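Local coordinates for prolyl-tRNA synthetase (Giardia lamblia ATCC 50803, PDB 3IAL), which probably catalyses the ATP-dependent attachment of L-proline to tRNA(Pro), and is caught in this crystal holding the prolyl-adenylate intermediate, at residues S92-G97 with R120-T125; S86-E91 with C102-K107. All coordinates share one frame; numbering follows the deposited sequence.

Contact 1 and contact 2 sit side by side in the catalytic core, their centres about 9 Å apart, and their segments alternate along the chain: helix 85-88 is followed by helix 92-98, and strand 103-108 comes next before the chain returns at 120-125. Contact 1 reaches the prolyl-adenylate directly through Thr-122 and Glu-124. Contact 2 is the layer behind it, with the side chain of Leu-88 about 11 Å from the ligand. Leu-88 joins the two, since its CD1 lies 3.5 Å from Thr-125 OG1 while its other methyl serves contact 2. A second seam is made by Pro-121 CG, 4.0 Å from Cys-102 SG.

Contact 1 (S92-G97 with R120-T125); sequences SDHIKG and RPTSET. With PR8 (5'-O-[(R)-hydroxy{[(2S)-pyrrolidin-2-ylcarbonyl]oxy}phosphoryl]adenosine), chain H.
His-94 reaches from helix 92-98 onto Thr-122, Glu-124 and Thr-125, and so backs the Thr-Ser-Glu sequence, the TXE motif with which prolyl-tRNA synthetases hold the amino acid. Glu-124 can be followed from its root: CB lies 4.0 Å from His-94 NE2, and the chain then bends at CG (chi2 78°), which turns the carboxylate across the imidazole and on toward the ligand. CD brings the two oxygens to different work. OE1 passes 3.5 Å from His-94 CE1, with the ring and carboxylate planes 60° apart, and on its syn lone pair it accepts a hydrogen bond from Thr-122 OG1 at 2.7 Å. OE2, at the tip, comes within 2.7 Å of the pyrrolidine N of PR8. That same ligand nitrogen donates to Thr-122 OG1 at 2.8 Å, so the hydroxyl ties carboxylate and substrate amine together; the negative oxygens would be expected to suit a protonated amine.

With CG trans to the backbone N (chi1 -173°), His-94 places its ring between the methyls of Thr-122 and Thr-125, CD2 resting 3.6 Å from Thr-125 CG2 and CE1 3.8 Å from Thr-122 CG2. Its ND1 is hydrogen-bonded to the carbonyl of Pro-218, and Phe-248 meets the ring edge-to-face, so its rotation is restrained from outside the contact as well. All four touching residues are buried, and the polar join between the segments is made by a single water: it donates to Thr-122 O, accepts from Thr-125 N, and lies in hydrogen-bonding contact with His-94 NE2 at 3.2 Å.

Contact 2 (S86-E91 with C102-K107); sequences SFLKKE and CFWVEK
Leu-88 has CG trans to its backbone N (chi1 -166°), which carries the isobutyl group off helix 85-88 toward Cys-102 and Trp-104. On the other side both residues turn their side chains trans to their own carbonyl carbons, Cys-102 at chi1 -72° and Trp-104 at chi1 -68°, and these settings bring sulfur and indole to the same leucine methyl. That methyl, CD2, does all the touching. It sits 3.4 Å from Cys-102 SG and 3.6 Å from Trp-104 CH2, at the far end of the six-membered ring. CZ2 of Trp-104 is next, 4.0 Å from Leu-88 CD2. Leucine and tryptophan reach for one another from opposite directions, and the methyl meets the indole obliquely.

Cys-102 and Trp-104 also pack on each other. The cysteine CB lies 3.5 Å above the plane of the Trp-104 indole, offset toward its rim, so the residue just before the strand covers part of one face of the ring that the leucine meets. Ala-118 of strand 111-119 touches both Leu-88 and Trp-104. The indole has a charged neighbour too: Arg-116 makes a cation-pi interaction with it and a salt bridge to Glu-106.

The contact is small, apolar and buried, and what it joins is clear. It seats the short helix 85-88 against strand 103-108, an outermost strand, within this chain, of the three-stranded antiparallel sheet 82-84, 111-119 and 103-108. From Trp-104 onward that strand pairs antiparallel with a strand of the second subunit, whose own Lys-107 and Glu-106 receive Glu-106 and Lys-107 in intersubunit salt bridges. The packing thus borders the dimer interface of a class II synthetase core, where a sheet continues from one subunit into the next.

Contact 1 (S92-G97 with R120-T125)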
loop_
_atom_site.group_PDB
_atom_site.type_symbol
_atom_site.label_atom_id
_atom_site.label_comp_id
_atom_site.label_asym_id
_atom_site.label_seq_id
_atom_site.Cartn_x
_atom_site.Cartn_y
_atom_site.Cartn_z
ATOM N N SER B 92 24.833 19.741 1.393
ATOM C CA SER B 92 26.175 19.182 1.192
ATOM C C SER B 92 26.419 17.862 1.927
ATOM O O SER B 92 26.751 16.853 1.308
ATOM C CB SER B 92 27.237 20.199 1.618
ATOM O OG SER B 92 28.545 19.680 1.428
ATOM N N ASP B 93 26.273 17.875 3.246
ATOM C CA ASP B 93 26.547 16.681 4.043
ATOM C C ASP B 93 25.604 15.519 3.701
ATOM O O ASP B 93 26.012 14.363 3.735
ATOM C CB ASP B 93 26.511 17.010 5.543
ATOM C CG ASP B 93 27.714 17.849 5.990
ATOM O OD1 ASP B 93 28.701 17.962 5.224
ATOM O OD2 ASP B 93 27.673 18.397 7.114
ATOM N N HIS B 94 24.362 15.831 3.346
ATOM C CA HIS B 94 23.396 14.810 2.935
ATOM C C HIS B 94 23.797 14.150 1.607
ATOM O O HIS B 94 23.762 12.922 1.488
ATOM C CB HIS B 94 21.998 15.420 2.829
ATOM C CG HIS B 94 20.912 14.421 2.576
ATOM N ND1 HIS B 94 20.478 13.532 3.537
ATOM C CD2 HIS B 94 20.163 14.179 1.473
ATOM C CE1 HIS B 94 19.506 12.787 3.036
ATOM N NE2 HIS B 94 19.296 13.159 1.785
ATOM N N ILE B 95 24.190 14.957 0.619
ATOM C CA ILE B 95 24.550 14.419 -0.701
ATOM C C ILE B 95 25.866 13.628 -0.691
ATOM O O ILE B 95 25.960 12.595 -1.350
ATOM C CB ILE B 95 24.589 15.515 -1.811
ATOM C CG1 ILE B 95 24.830 14.882 -3.189
ATOM C CG2 ILE B 95 25.662 16.565 -1.525
ATOM C CD1 ILE B 95 23.922 13.707 -3.499
ATOM N N LYS B 96 26.870 14.091 0.052
ATOM C CA LYS B 96 28.122 13.327 0.183
ATOM C C LYS B 96 27.877 11.952 0.807
ATOM O O LYS B 96 28.572 10.981 0.482
ATOM C CB LYS B 96 29.165 14.080 1.017
ATOM C CG LYS B 96 29.658 15.395 0.421
ATOM C CD LYS B 96 30.122 15.275 -1.031
ATOM C CE LYS B 96 30.562 16.627 -1.581
ATOM N NZ LYS B 96 29.513 17.682 -1.408
ATOM N N GLY B 97 26.894 11.881 1.704
ATOM C CA GLY B 97 26.514 10.623 2.331
ATOM C C GLY B 97 25.863 9.641 1.371
ATOM O O GLY B 97 25.966 8.431 1.561
ATOM N N ARG B 120 15.160 7.929 -5.893
ATOM C CA ARG B 120 15.277 8.291 -4.478
ATOM C C ARG B 120 16.044 7.259 -3.634
ATOM O O ARG B 120 15.661 6.099 -3.576
ATOM C CB ARG B 120 13.892 8.535 -3.864
ATOM C CG ARG B 120 12.929 7.378 -3.998
ATOM C CD ARG B 120 11.582 7.734 -3.399
ATOM N NE ARG B 120 10.610 6.725 -3.791
ATOM C CZ ARG B 120 9.321 6.939 -4.020
ATOM N NH1 ARG B 120 8.771 8.142 -3.892
ATOM N NH2 ARG B 120 8.578 5.917 -4.402
ATOM N N PRO B 121 17.156 7.670 -3.014
ATOM C CA PRO B 121 17.780 6.818 -1.990
ATOM C C PRO B 121 17.141 7.008 -0.619
ATOM O O PRO B 121 17.284 6.172 0.268
ATOM C CB PRO B 121 19.220 7.316 -1.969
ATOM C CG PRO B 121 19.122 8.756 -2.337
ATOM C CD PRO B 121 18.018 8.811 -3.375
ATOM N N THR B 122 16.470 8.141 -0.474
ATOM C CA THR B 122 15.747 8.545 0.718
ATOM C C THR B 122 15.210 9.901 0.263
ATOM O O THR B 122 15.760 10.497 -0.674
ATOM C CB THR B 122 16.658 8.659 1.971
ATOM O OG1 THR B 122 15.881 9.122 3.086
ATOM C CG2 THR B 122 17.830 9.607 1.709
ATOM N N SER B 123 14.127 10.377 0.856
ATOM C CA SER B 123 13.370 11.439 0.200
ATOM C C SER B 123 13.470 12.856 0.783
ATOM O O SER B 123 12.752 13.745 0.335
ATOM C CB SER B 123 11.906 11.014 0.063
ATOM O OG SER B 123 11.825 9.715 -0.504
ATOM N N GLU B 124 14.376 13.085 1.733
ATOM C CA GLU B 124 14.520 14.417 2.345
ATOM C C GLU B 124 14.538 15.552 1.322
ATOM O O GLU B 124 13.765 16.497 1.443
ATOM C CB GLU B 124 15.775 14.517 3.220
ATOM C CG GLU B 124 15.639 13.848 4.586
ATOM C CD GLU B 124 15.783 12.332 4.545
ATOM O OE1 GLU B 124 16.137 11.772 3.483
ATOM O OE2 GLU B 124 15.539 11.699 5.586
ATOM N N THR B 125 15.407 15.458 0.319
ATOM C CA THR B 125 15.639 16.591 -0.583
ATOM C C THR B 125 14.388 16.942 -1.388
ATOM O O THR B 125 14.097 18.118 -1.617
ATOM C CB THR B 125 16.845 16.345 -1.526
ATOM O OG1 THR B 125 16.639 15.151 -2.289
ATOM C CG2 THR B 125 18.137 16.208 -0.731
HETATM C C PR8 H . 16.684 7.344 7.071
HETATM N N PR8 H . 15.439 9.013 5.844
HETATM O O PR8 H . 16.979 6.921 5.952
HETATM P P PR8 H . 17.944 5.458 8.086
HETATM N N1 PR8 H . 18.329 -2.795 2.977
HETATM C C2 PR8 H . 17.272 -2.905 3.774
HETATM N N3 PR8 H . 16.963 -1.971 4.676
HETATM C C4 PR8 H . 17.710 -0.878 4.820
HETATM C C5 PR8 H . 18.831 -0.733 4.009
HETATM C C6 PR8 H . 19.131 -1.717 3.072
HETATM N N6 PR8 H . 20.197 -1.589 2.281
HETATM N N7 PR8 H . 19.408 0.418 4.332
HETATM C C8 PR8 H . 18.688 0.979 5.306
HETATM N N9 PR8 H . 17.651 0.190 5.617
HETATM C CA PR8 H . 15.759 8.554 7.206
HETATM C CB PR8 H . 14.453 8.107 7.842
HETATM C CD PR8 H . 13.990 9.161 5.761
HETATM C CG PR8 H . 13.468 8.038 6.666
HETATM C "C1'" PR8 H . 16.630 0.496 6.670
HETATM O O10 PR8 H . 17.130 6.842 8.254
HETATM O O1P PR8 H . 19.291 5.638 7.487
HETATM C "C2'" PR8 H . 17.221 0.451 8.100
HETATM O "O2'" PR8 H . 16.284 -0.165 8.998
HETATM O O2P PR8 H . 18.064 4.865 9.574
HETATM C "C3'" PR8 H . 17.309 1.913 8.472
HETATM O "O3'" PR8 H . 17.284 2.066 9.893
HETATM C "C4'" PR8 H . 15.988 2.352 7.869
HETATM O "O4'" PR8 H . 16.120 1.859 6.517
HETATM C "C5'" PR8 H . 15.886 3.860 7.940
HETATM O "O5'" PR8 H . 16.983 4.456 7.276
HETATM O O HOH W 1 17.038 13.020 -0.510
#

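Contact 2 (S86-E91 with C102-K107)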
loop_
_atom_site.group_PDB
_atom_site.type_symbol
_atom_site.label_atom_id
_atom_site.label_comp_id
_atom_site.label_asym_id
_atom_site.label_seq_id
_atom_site.Cartn_x
_atom_site.Cartn_y
_atom_site.Cartn_z
ATOM N N SER B 86 19.228 18.849 -9.219
ATOM C CA SER B 86 19.373 20.114 -8.495
ATOM C C SER B 86 18.792 20.074 -7.072
ATOM O O SER B 86 19.319 20.730 -6.175
ATOM C CB SER B 86 18.748 21.255 -9.293
ATOM O OG SER B 86 17.421 20.938 -9.650
ATOM N N PHE B 87 17.714 19.317 -6.870
ATOM C CA PHE B 87 17.178 19.080 -5.524
ATOM C C PHE B 87 18.194 18.334 -4.656
ATOM O O PHE B 87 18.534 18.758 -3.548
ATOM C CB PHE B 87 15.896 18.239 -5.594
ATOM C CG PHE B 87 14.636 19.031 -5.827
ATOM C CD1 PHE B 87 14.663 20.312 -6.373
ATOM C CD2 PHE B 87 13.406 18.467 -5.520
ATOM C CE1 PHE B 87 13.497 21.012 -6.585
ATOM C CE2 PHE B 87 12.224 19.171 -5.734
ATOM C CZ PHE B 87 12.269 20.437 -6.262
ATOM N N LEU B 88 18.673 17.220 -5.194
ATOM C CA LEU B 88 19.473 16.252 -4.447
ATOM C C LEU B 88 20.825 16.812 -4.007
ATOM O O LEU B 88 21.363 16.390 -2.982
ATOM C CB LEU B 88 19.674 14.992 -5.299
ATOM C CG LEU B 88 20.194 13.733 -4.619
ATOM C CD1 LEU B 88 19.139 13.133 -3.703
ATOM C CD2 LEU B 88 20.642 12.727 -5.679
ATOM N N LYS B 89 21.359 17.763 -4.774
ATOM C CA LYS B 89 22.670 18.360 -4.491
ATOM C C LYS B 89 22.636 19.591 -3.557
ATOM O O LYS B 89 23.692 20.122 -3.206
ATOM C CB LYS B 89 23.359 18.743 -5.806
ATOM C CG LYS B 89 22.826 20.029 -6.442
ATOM C CD LYS B 89 23.450 20.298 -7.804
ATOM C CE LYS B 89 23.062 21.680 -8.311
ATOM N NZ LYS B 89 23.475 21.905 -9.720
ATOM N N LYS B 90 21.445 20.056 -3.177
ATOM C CA LYS B 90 21.313 21.264 -2.345
ATOM C C LYS B 90 22.058 21.162 -0.999
ATOM O O LYS B 90 22.814 22.067 -0.650
ATOM C CB LYS B 90 19.835 21.595 -2.090
ATOM C CG LYS B 90 19.170 22.493 -3.137
ATOM C CD LYS B 90 19.075 23.950 -2.677
ATOM C CE LYS B 90 17.893 24.683 -3.322
ATOM N NZ LYS B 90 18.012 24.809 -4.813
ATOM N N GLU B 91 21.847 20.072 -0.254
ATOM C CA GLU B 91 22.435 19.919 1.090
ATOM C C GLU B 91 23.725 19.112 1.011
ATOM O O GLU B 91 23.705 17.937 0.646
ATOM C CB GLU B 91 21.446 19.241 2.051
ATOM C CG GLU B 91 21.509 19.732 3.514
ATOM C CD GLU B 91 22.808 19.398 4.249
ATOM O OE1 GLU B 91 23.409 18.325 4.006
ATOM O OE2 GLU B 91 23.221 20.218 5.096
ATOM N N CYS B 102 23.275 6.614 -5.526
ATOM C CA CYS B 102 22.219 7.054 -6.452
ATOM C C CYS B 102 22.273 6.386 -7.823
ATOM O O CYS B 102 23.297 6.445 -8.508
ATOM C CB CYS B 102 22.266 8.570 -6.651
ATOM S SG CYS B 102 21.710 9.511 -5.228
ATOM N N PHE B 103 21.168 5.751 -8.208
ATOM C CA PHE B 103 20.930 5.364 -9.597
ATOM C C PHE B 103 20.519 6.613 -10.359
ATOM O O PHE B 103 19.686 7.365 -9.870
ATOM C CB PHE B 103 19.789 4.356 -9.700
ATOM C CG PHE B 103 20.147 2.969 -9.260
ATOM C CD1 PHE B 103 20.610 2.027 -10.183
ATOM C CD2 PHE B 103 19.997 2.587 -7.934
ATOM C CE1 PHE B 103 20.925 0.730 -9.783
ATOM C CE2 PHE B 103 20.312 1.292 -7.523
ATOM C CZ PHE B 103 20.773 0.363 -8.445
ATOM N N TRP B 104 21.075 6.838 -11.549
ATOM C CA TRP B 104 20.724 8.027 -12.336
ATOM C C TRP B 104 19.985 7.655 -13.613
ATOM O O TRP B 104 20.448 6.812 -14.385
ATOM C CB TRP B 104 21.968 8.857 -12.683
ATOM C CG TRP B 104 22.587 9.507 -11.478
ATOM C CD1 TRP B 104 23.655 9.056 -10.770
ATOM C CD2 TRP B 104 22.148 10.707 -10.823
ATOM N NE1 TRP B 104 23.923 9.904 -9.720
ATOM C CE2 TRP B 104 23.012 10.923 -9.728
ATOM C CE3 TRP B 104 21.109 11.618 -11.056
ATOM C CZ2 TRP B 104 22.874 12.016 -8.863
ATOM C CZ3 TRP B 104 20.972 12.710 -10.203
ATOM C CH2 TRP B 104 21.850 12.895 -9.113
ATOM N N VAL B 105 18.830 8.291 -13.811
ATOM C CA VAL B 105 18.109 8.237 -15.069
ATOM C C VAL B 105 18.597 9.395 -15.919
ATOM O O VAL B 105 18.553 10.545 -15.489
ATOM C CB VAL B 105 16.578 8.358 -14.865
ATOM C CG1 VAL B 105 15.859 8.478 -16.218
ATOM C CG2 VAL B 105 16.062 7.170 -14.075
ATOM N N GLU B 106 19.065 9.087 -17.120
ATOM C CA GLU B 106 19.676 10.090 -17.997
ATOM C C GLU B 106 19.012 10.219 -19.358
ATOM O O GLU B 106 19.211 11.223 -20.038
ATOM C CB GLU B 106 21.167 9.790 -18.169
ATOM C CG GLU B 106 21.898 9.649 -16.834
ATOM C CD GLU B 106 23.401 9.827 -16.944
ATOM O OE1 GLU B 106 23.960 9.587 -18.032
ATOM O OE2 GLU B 106 24.026 10.202 -15.934
ATOM N N LYS B 107 18.231 9.218 -19.761
ATOM C CA LYS B 107 17.499 9.281 -21.020
ATOM C C LYS B 107 16.031 8.944 -20.822
ATOM O O LYS B 107 15.676 8.206 -19.904
ATOM C CB LYS B 107 18.105 8.328 -22.051
ATOM C CG LYS B 107 19.498 8.726 -22.514
ATOM C CD LYS B 107 19.889 8.003 -23.791
ATOM C CE LYS B 107 21.351 8.258 -24.153
ATOM N NZ LYS B 107 22.287 7.553 -23.208
#